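Local structure of peroxisomal catalase A (1A4E) at residues G77-S82 and T119-L124; V323-A328 and Y397-R402. The protein is a heme enzyme that catalyses the conversion of hydrogen peroxide to water and oxygen, probably protecting cells from peroxide made by peroxisomal oxidases. All blocks are in the same frame, centred on the assembly; numbering follows the deposited sequence.

Contact 1: residues G77-S82 and T119-L124; sequences GSAMFS and TEEGNL
E121 reaches across to A79 and ends in a carboxylate bound at both oxygens. From CB, CG leaves anti to the carbonyl carbon and the chain runs on extended; CG and then CD pass the methyl of A79, with E121 CD 3.6 Å from A79 CB. At the tip, E121 OE1 takes the backbone N-H of A79 over 3.0 Å. The bond is nearly straight at the hydrogen (166°), yet the donor stands above the carboxylate plane, 54° out of it. A water adds a second donor at 2.8 Å from E121 OE1 and also links M80 N and T119 OG1. The other oxygen, OE2, accepts from Q399 NE2 and from a water that also donates to G77 O. An alanine in place of E121 would probably leave A79 N and Q399 NE2 without their acceptor and both waters less firmly held. The carboxylate stands on the type I turn T119-G122, which closes the beta hairpin of strands 112-119 and 122-129 in the catalase beta-barrel; 77-82 belongs to the loop between strands 59-68 and 87-95. T119 OG1 stiffens the hairpin turn, accepting from E121 N in an ST turn and donating to G122 O (2.6 Å). On the next residue of the turn, E120 OE1 lies 3.4 Å from A79 CB, and the E120 carboxylate is paired with K86, whose NZ also bonds A79 O. The apolar end is carried by M80. Its CG sits between the backbone N and the carbonyl carbon (chi1 67°), over the centre of the F81 ring, and its SD touches L124 CD1 at 3.5 Å and T119 CG2 at 3.8 Å, the M80 and L124 side chains crossing at about a right angle.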
ATOM      1  N   GLY B  77      -6.812  38.433  10.625  1.00 28.99           N
ATOM      2  CA  GLY B  77      -7.946  38.625   9.737  1.00 28.06           C
ATOM      3  C   GLY B  77      -8.686  37.346   9.349  1.00 29.89           C
ATOM      4  O   GLY B  77      -9.575  37.430   8.501  1.00 30.29           O
ATOM      5  N   SER B  78      -8.367  36.162   9.915  1.00 27.50           N
ATOM      6  CA  SER B  78      -9.051  34.909   9.594  1.00 26.90           C
ATOM      7  C   SER B  78     -10.532  34.974   9.925  1.00 28.44           C
ATOM      8  O   SER B  78     -10.925  35.493  10.972  1.00 30.64           O
ATOM      9  CB  SER B  78      -8.459  33.743  10.371  1.00 24.26           C
ATOM     10  OG  SER B  78      -7.074  33.639  10.097  1.00 26.78           O
ATOM     11  N   ALA B  79     -11.355  34.436   9.022  1.00 28.21           N
ATOM     12  CA  ALA B  79     -12.806  34.451   9.174  1.00 27.45           C
ATOM     13  C   ALA B  79     -13.342  33.805  10.441  1.00 27.07           C
ATOM     14  O   ALA B  79     -14.349  34.269  10.967  1.00 28.33           O
ATOM     15  CB  ALA B  79     -13.461  33.753   7.996  1.00 24.34           C
ATOM     16  N   MET B  80     -12.673  32.783  10.994  1.00 25.49           N
ATOM     17  CA  MET B  80     -13.154  32.156  12.214  1.00 29.01           C
ATOM     18  C   MET B  80     -13.129  33.102  13.409  1.00 29.32           C
ATOM     19  O   MET B  80     -13.860  32.899  14.372  1.00 31.36           O
ATOM     20  CB  MET B  80     -12.321  30.912  12.523  1.00 28.27           C
ATOM     21  CG  MET B  80     -10.866  31.122  12.889  1.00 33.70           C
ATOM     22  SD  MET B  80     -10.033  29.571  13.306  1.00 42.28           S
ATOM     23  CE  MET B  80     -10.823  29.096  14.815  1.00 36.89           C
ATOM     24  N   PHE B  81     -12.315  34.160  13.334  1.00 30.53           N
ATOM     25  CA  PHE B  81     -12.207  35.159  14.385  1.00 29.87           C
ATOM     26  C   PHE B  81     -13.001  36.432  14.088  1.00 30.21           C
ATOM     27  O   PHE B  81     -13.049  37.308  14.940  1.00 31.89           O
ATOM     28  CB  PHE B  81     -10.748  35.561  14.592  1.00 25.26           C
ATOM     29  CG  PHE B  81      -9.799  34.450  15.004  1.00 21.27           C
ATOM     30  CD1 PHE B  81     -10.119  33.590  16.058  1.00 23.30           C
ATOM     31  CD2 PHE B  81      -8.584  34.314  14.338  1.00 20.29           C
ATOM     32  CE1 PHE B  81      -9.217  32.594  16.442  1.00 20.74           C
ATOM     33  CE2 PHE B  81      -7.688  33.316  14.728  1.00 21.48           C
ATOM     34  CZ  PHE B  81      -8.002  32.458  15.779  1.00 19.55           C
ATOM     35  N   SER B  82     -13.684  36.565  12.944  1.00 30.54           N
ATOM     36  CA  SER B  82     -14.301  37.826  12.549  1.00 30.83           C
ATOM     37  C   SER B  82     -15.401  38.460  13.382  1.00 32.20           C
ATOM     38  O   SER B  82     -15.549  39.679  13.309  1.00 33.96           O
ATOM     39  CB  SER B  82     -14.821  37.700  11.125  1.00 30.28           C
ATOM     40  OG  SER B  82     -15.835  36.717  11.023  1.00 33.64           O
ATOM     41  N   THR B 119     -13.355  25.685   9.336  1.00 24.58           N
ATOM     42  CA  THR B 119     -13.726  27.067   9.054  1.00 25.94           C
ATOM     43  C   THR B 119     -14.214  27.271   7.612  1.00 28.70           C
ATOM     44  O   THR B 119     -14.056  26.404   6.747  1.00 30.07           O
ATOM     45  CB  THR B 119     -12.523  28.026   9.351  1.00 23.05           C
ATOM     46  OG1 THR B 119     -11.774  28.146   8.154  1.00 25.84           O
ATOM     47  CG2 THR B 119     -11.602  27.531  10.464  1.00 21.06           C
ATOM     48  N   GLU B 120     -14.786  28.451   7.334  1.00 29.69           N
ATOM     49  CA  GLU B 120     -15.282  28.812   6.007  1.00 30.49           C
ATOM     50  C   GLU B 120     -14.163  29.043   5.004  1.00 29.01           C
ATOM     51  O   GLU B 120     -14.438  29.248   3.824  1.00 29.02           O
ATOM     52  CB  GLU B 120     -16.088  30.083   6.058  1.00 32.86           C
ATOM     53  CG  GLU B 120     -17.133  30.089   7.145  1.00 43.68           C
ATOM     54  CD  GLU B 120     -17.415  31.495   7.642  1.00 51.10           C
ATOM     55  OE1 GLU B 120     -16.472  32.190   8.031  1.00 50.78           O
ATOM     56  OE2 GLU B 120     -18.580  31.886   7.644  1.00 55.97           O
ATOM     57  N   GLU B 121     -12.903  29.066   5.465  1.00 28.28           N
ATOM     58  CA  GLU B 121     -11.737  29.219   4.609  1.00 25.96           C
ATOM     59  C   GLU B 121     -10.897  27.948   4.645  1.00 24.37           C
ATOM     60  O   GLU B 121      -9.674  27.961   4.485  1.00 25.27           O
ATOM     61  CB  GLU B 121     -10.911  30.392   5.096  1.00 27.03           C
ATOM     62  CG  GLU B 121     -11.634  31.730   5.055  1.00 31.03           C
ATOM     63  CD  GLU B 121     -10.872  32.874   5.716  1.00 33.50           C
ATOM     64  OE1 GLU B 121     -10.293  32.695   6.791  1.00 31.08           O
ATOM     65  OE2 GLU B 121     -10.859  33.956   5.141  1.00 32.98           O
ATOM     66  N   GLY B 122     -11.562  26.817   4.864  1.00 21.90           N
ATOM     67  CA  GLY B 122     -10.905  25.531   4.935  1.00 22.41           C
ATOM     68  C   GLY B 122     -10.597  25.119   6.356  1.00 23.34           C
ATOM     69  O   GLY B 122     -10.901  25.812   7.323  1.00 24.60           O
ATOM     70  N   ASN B 123      -9.993  23.946   6.486  1.00 23.53           N
ATOM     71  CA  ASN B 123      -9.617  23.468   7.793  1.00 23.99           C
ATOM     72  C   ASN B 123      -8.355  24.140   8.320  1.00 24.83           C
ATOM     73  O   ASN B 123      -7.479  24.589   7.576  1.00 22.70           O
ATOM     74  CB  ASN B 123      -9.454  21.950   7.713  1.00 24.38           C
ATOM     75  CG  ASN B 123     -10.783  21.230   7.537  1.00 27.47           C
ATOM     76  OD1 ASN B 123     -11.859  21.821   7.623  1.00 30.46           O
ATOM     77  ND2 ASN B 123     -10.757  19.928   7.273  1.00 25.42           N
ATOM     78  N   LEU B 124      -8.306  24.241   9.648  1.00 25.72           N
ATOM     79  CA  LEU B 124      -7.169  24.816  10.339  1.00 25.68           C
ATOM     80  C   LEU B 124      -6.758  23.800  11.393  1.00 25.53           C
ATOM     81  O   LEU B 124      -7.585  23.381  12.196  1.00 24.69           O
ATOM     82  CB  LEU B 124      -7.583  26.124  11.013  1.00 26.53           C
ATOM     83  CG  LEU B 124      -6.637  27.230  11.512  1.00 28.00           C
ATOM     84  CD1 LEU B 124      -7.123  27.582  12.894  1.00 23.19           C
ATOM     85  CD2 LEU B 124      -5.164  26.832  11.562  1.00 22.38           C
TER
HETATM   86  O   HOH W   1     -11.033  36.661   6.141  1.00 44.83           O
HETATM   87  O   HOH W   2     -10.754  31.047   9.029  1.00 26.04           O

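Contact 2: residues V323-A328 and Y397-R402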
ATOM      1  N   VAL B 323      -5.482  28.337   7.602  1.00 26.30           N
ATOM      2  CA  VAL B 323      -6.343  29.256   6.873  1.00 25.69           C
ATOM      3  C   VAL B 323      -5.592  30.541   6.528  1.00 28.84           C
ATOM      4  O   VAL B 323      -4.521  30.798   7.093  1.00 30.68           O
ATOM      5  CB  VAL B 323      -7.606  29.580   7.716  1.00 24.84           C
ATOM      6  CG1 VAL B 323      -8.424  28.299   7.838  1.00 19.81           C
ATOM      7  CG2 VAL B 323      -7.239  30.155   9.079  1.00 16.32           C
ATOM      8  N   PRO B 324      -6.082  31.381   5.600  1.00 26.95           N
ATOM      9  CA  PRO B 324      -5.555  32.717   5.358  1.00 27.44           C
ATOM     10  C   PRO B 324      -5.370  33.543   6.621  1.00 29.33           C
ATOM     11  O   PRO B 324      -6.155  33.435   7.566  1.00 28.65           O
ATOM     12  CB  PRO B 324      -6.538  33.327   4.379  1.00 28.04           C
ATOM     13  CG  PRO B 324      -7.685  32.361   4.264  1.00 26.19           C
ATOM     14  CD  PRO B 324      -7.030  31.029   4.553  1.00 27.36           C
ATOM     15  N   TYR B 325      -4.293  34.346   6.591  1.00 27.57           N
ATOM     16  CA  TYR B 325      -3.827  35.244   7.651  1.00 27.50           C
ATOM     17  C   TYR B 325      -3.121  34.550   8.808  1.00 28.93           C
ATOM     18  O   TYR B 325      -2.715  35.212   9.765  1.00 29.81           O
ATOM     19  CB  TYR B 325      -4.991  36.099   8.221  1.00 23.30           C
ATOM     20  CG  TYR B 325      -5.673  36.945   7.147  1.00 25.43           C
ATOM     21  CD1 TYR B 325      -5.064  38.102   6.649  1.00 25.63           C
ATOM     22  CD2 TYR B 325      -6.899  36.528   6.624  1.00 25.21           C
ATOM     23  CE1 TYR B 325      -5.683  38.833   5.632  1.00 25.42           C
ATOM     24  CE2 TYR B 325      -7.521  37.253   5.613  1.00 27.12           C
ATOM     25  CZ  TYR B 325      -6.908  38.401   5.126  1.00 25.63           C
ATOM     26  OH  TYR B 325      -7.522  39.090   4.108  1.00 29.40           O
ATOM     27  N   GLN B 326      -2.961  33.217   8.747  1.00 26.69           N
ATOM     28  CA  GLN B 326      -2.197  32.466   9.732  1.00 23.69           C
ATOM     29  C   GLN B 326      -1.147  31.667   8.984  1.00 25.93           C
ATOM     30  O   GLN B 326      -1.440  30.822   8.140  1.00 25.88           O
ATOM     31  CB  GLN B 326      -3.071  31.511  10.511  1.00 19.62           C
ATOM     32  CG  GLN B 326      -4.029  32.230  11.424  1.00 17.98           C
ATOM     33  CD  GLN B 326      -4.914  31.293  12.220  1.00 17.97           C
ATOM     34  OE1 GLN B 326      -4.454  30.383  12.895  1.00 20.01           O
ATOM     35  NE2 GLN B 326      -6.222  31.504  12.182  1.00 19.28           N
ATOM     36  N   GLU B 327       0.106  32.008   9.271  1.00 25.58           N
ATOM     37  CA  GLU B 327       1.250  31.389   8.628  1.00 25.79           C
ATOM     38  C   GLU B 327       2.300  30.944   9.635  1.00 26.49           C
ATOM     39  O   GLU B 327       2.257  31.307  10.808  1.00 27.56           O
ATOM     40  CB  GLU B 327       1.863  32.377   7.635  1.00 24.19           C
ATOM     41  CG  GLU B 327       1.173  32.435   6.276  1.00 28.32           C
ATOM     42  CD  GLU B 327       1.316  31.158   5.445  1.00 36.47           C
ATOM     43  OE1 GLU B 327       2.433  30.796   5.095  1.00 36.63           O
ATOM     44  OE2 GLU B 327       0.319  30.515   5.128  1.00 36.84           O
ATOM     45  N   ALA B 328       3.231  30.104   9.180  1.00 25.76           N
ATOM     46  CA  ALA B 328       4.301  29.610  10.026  1.00 27.48           C
ATOM     47  C   ALA B 328       5.495  30.556  10.019  1.00 28.07           C
ATOM     48  O   ALA B 328       5.689  31.317   9.065  1.00 29.29           O
ATOM     49  CB  ALA B 328       4.764  28.260   9.529  1.00 25.63           C
ATOM     50  N   TYR B 397     -10.546  32.511  -7.910  1.00 40.85           N
ATOM     51  CA  TYR B 397      -9.421  32.588  -6.989  1.00 41.22           C
ATOM     52  C   TYR B 397      -9.698  33.784  -6.100  1.00 40.60           C
ATOM     53  O   TYR B 397      -9.670  34.924  -6.569  1.00 43.17           O
ATOM     54  CB  TYR B 397      -8.107  32.779  -7.753  1.00 40.47           C
ATOM     55  CG  TYR B 397      -7.715  31.524  -8.507  1.00 39.74           C
ATOM     56  CD1 TYR B 397      -8.173  31.306  -9.809  1.00 40.98           C
ATOM     57  CD2 TYR B 397      -6.928  30.569  -7.869  1.00 42.16           C
ATOM     58  CE1 TYR B 397      -7.833  30.129 -10.479  1.00 40.54           C
ATOM     59  CE2 TYR B 397      -6.584  29.393  -8.530  1.00 44.10           C
ATOM     60  CZ  TYR B 397      -7.039  29.188  -9.833  1.00 44.62           C
ATOM     61  OH  TYR B 397      -6.703  28.023 -10.487  1.00 50.39           O
ATOM     62  N   ILE B 398     -10.041  33.521  -4.833  1.00 38.04           N
ATOM     63  CA  ILE B 398     -10.359  34.602  -3.918  1.00 37.11           C
ATOM     64  C   ILE B 398      -9.124  35.111  -3.185  1.00 37.33           C
ATOM     65  O   ILE B 398      -8.074  34.461  -3.196  1.00 35.43           O
ATOM     66  CB  ILE B 398     -11.448  34.160  -2.877  1.00 35.88           C
ATOM     67  CG1 ILE B 398     -10.964  33.091  -1.930  1.00 33.76           C
ATOM     68  CG2 ILE B 398     -12.651  33.647  -3.654  1.00 34.54           C
ATOM     69  CD1 ILE B 398     -11.953  32.884  -0.767  1.00 39.15           C
ATOM     70  N   GLN B 399      -9.271  36.311  -2.586  1.00 38.70           N
ATOM     71  CA  GLN B 399      -8.245  37.017  -1.811  1.00 37.10           C
ATOM     72  C   GLN B 399      -6.902  37.140  -2.529  1.00 38.11           C
ATOM     73  O   GLN B 399      -5.825  36.867  -1.984  1.00 39.28           O
ATOM     74  CB  GLN B 399      -8.032  36.316  -0.468  1.00 34.16           C
ATOM     75  CG  GLN B 399      -9.272  36.262   0.404  1.00 35.69           C
ATOM     76  CD  GLN B 399      -9.048  35.579   1.741  1.00 38.32           C
ATOM     77  OE1 GLN B 399      -7.936  35.210   2.113  1.00 40.98           O
ATOM     78  NE2 GLN B 399     -10.115  35.403   2.512  1.00 39.52           N
ATOM     79  N   GLN B 400      -7.016  37.572  -3.792  1.00 37.39           N
ATOM     80  CA  GLN B 400      -5.883  37.708  -4.698  1.00 39.67           C
ATOM     81  C   GLN B 400      -4.810  38.693  -4.282  1.00 40.38           C
ATOM     82  O   GLN B 400      -3.644  38.559  -4.656  1.00 38.26           O
ATOM     83  CB  GLN B 400      -6.371  38.103  -6.076  1.00 40.86           C
ATOM     84  CG  GLN B 400      -7.256  37.019  -6.640  1.00 46.75           C
ATOM     85  CD  GLN B 400      -7.206  36.936  -8.150  1.00 51.55           C
ATOM     86  OE1 GLN B 400      -6.239  36.437  -8.735  1.00 58.62           O
ATOM     87  NE2 GLN B 400      -8.258  37.415  -8.801  1.00 46.67           N
ATOM     88  N   ASP B 401      -5.225  39.684  -3.495  1.00 43.70           N
ATOM     89  CA  ASP B 401      -4.303  40.686  -3.004  1.00 47.66           C
ATOM     90  C   ASP B 401      -3.743  40.422  -1.623  1.00 46.19           C
ATOM     91  O   ASP B 401      -2.812  41.117  -1.206  1.00 48.42           O
ATOM     92  CB  ASP B 401      -5.004  42.034  -3.046  1.00 53.86           C
ATOM     93  CG  ASP B 401      -5.301  42.462  -4.476  1.00 63.04           C
ATOM     94  OD1 ASP B 401      -4.448  42.275  -5.353  1.00 67.88           O
ATOM     95  OD2 ASP B 401      -6.392  42.976  -4.718  1.00 67.86           O
ATOM     96  N   ARG B 402      -4.287  39.421  -0.912  1.00 42.93           N
ATOM     97  CA  ARG B 402      -3.787  39.051   0.403  1.00 41.24           C
ATOM     98  C   ARG B 402      -2.400  38.440   0.234  1.00 40.80           C
ATOM     99  O   ARG B 402      -2.226  37.496  -0.541  1.00 40.06           O
ATOM    100  CB  ARG B 402      -4.711  38.038   1.065  1.00 37.57           C
ATOM    101  CG  ARG B 402      -4.159  37.478   2.371  1.00 39.48           C
ATOM    102  CD  ARG B 402      -4.921  36.239   2.796  1.00 43.34           C
ATOM    103  NE  ARG B 402      -5.041  35.259   1.720  1.00 45.15           N
ATOM    104  CZ  ARG B 402      -4.246  34.196   1.616  1.00 45.23           C
ATOM    105  NH1 ARG B 402      -3.285  33.960   2.493  1.00 47.53           N
ATOM    106  NH2 ARG B 402      -4.424  33.340   0.614  1.00 50.29           N
TER
HETATM  107  O   HOH W   3      -1.837  34.015   4.788  1.00 25.66           O
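Y325 N and R402 NH1 both donate to one water oxygen, at 3.1 Å from Y325 N and, in a weak bond, 2.7 Å from R402 NH1. The water lies in the guanidinium plane, at its edge. P324 CB covers one face of that group, 3.5 Å above the plane and offset toward the rim. Further back on the arginine, R402 CD rests over a face of the Y325 ring in a CH-pi contact, 3.9 Å from the centroid and 16° off the normal. The bend at chi3 (50°) turns NE away from the extended course of the chain, to 3.6 Å from P324 CB. Q399 comes across P324 at about a right angle, its OE1 3.3 Å from P324 CB, while its NE2 is bound by E121. P324 and Y325 are the corner residues of the type II turn V323-Q326, and Q399 and R402 are the first and last residues of a type I turn in 397-402. N17 of the second subunit packs on R402. A long loop after helix 332-348, packed here on the turn 323-326 and touched by a partner's N-terminal segment, is typical of the wrapping region of catalase tetramers.

In the fold
The centres of the two contacts are 10 Å apart, on the same side of the chain's centre, and they come in series: contact 1 closes before contact 2 opens. Both reach the same antiparallel sheet, contact 1 through the hairpin of strands 112-119 and 122-129, contact 2 through strand 326-328. They also meet directly, S78 OG lying 2.7 Å from P324 O in a probable hydrogen bond, and turn 323-326 lies between 77-82 and the loop 397-402. Each also touches the second subunit, N14 of which bonds E121 O and N123 O. The cluster thus joins barrel connections, wrapping loop and subunit interface, away from the annotated catalytic site.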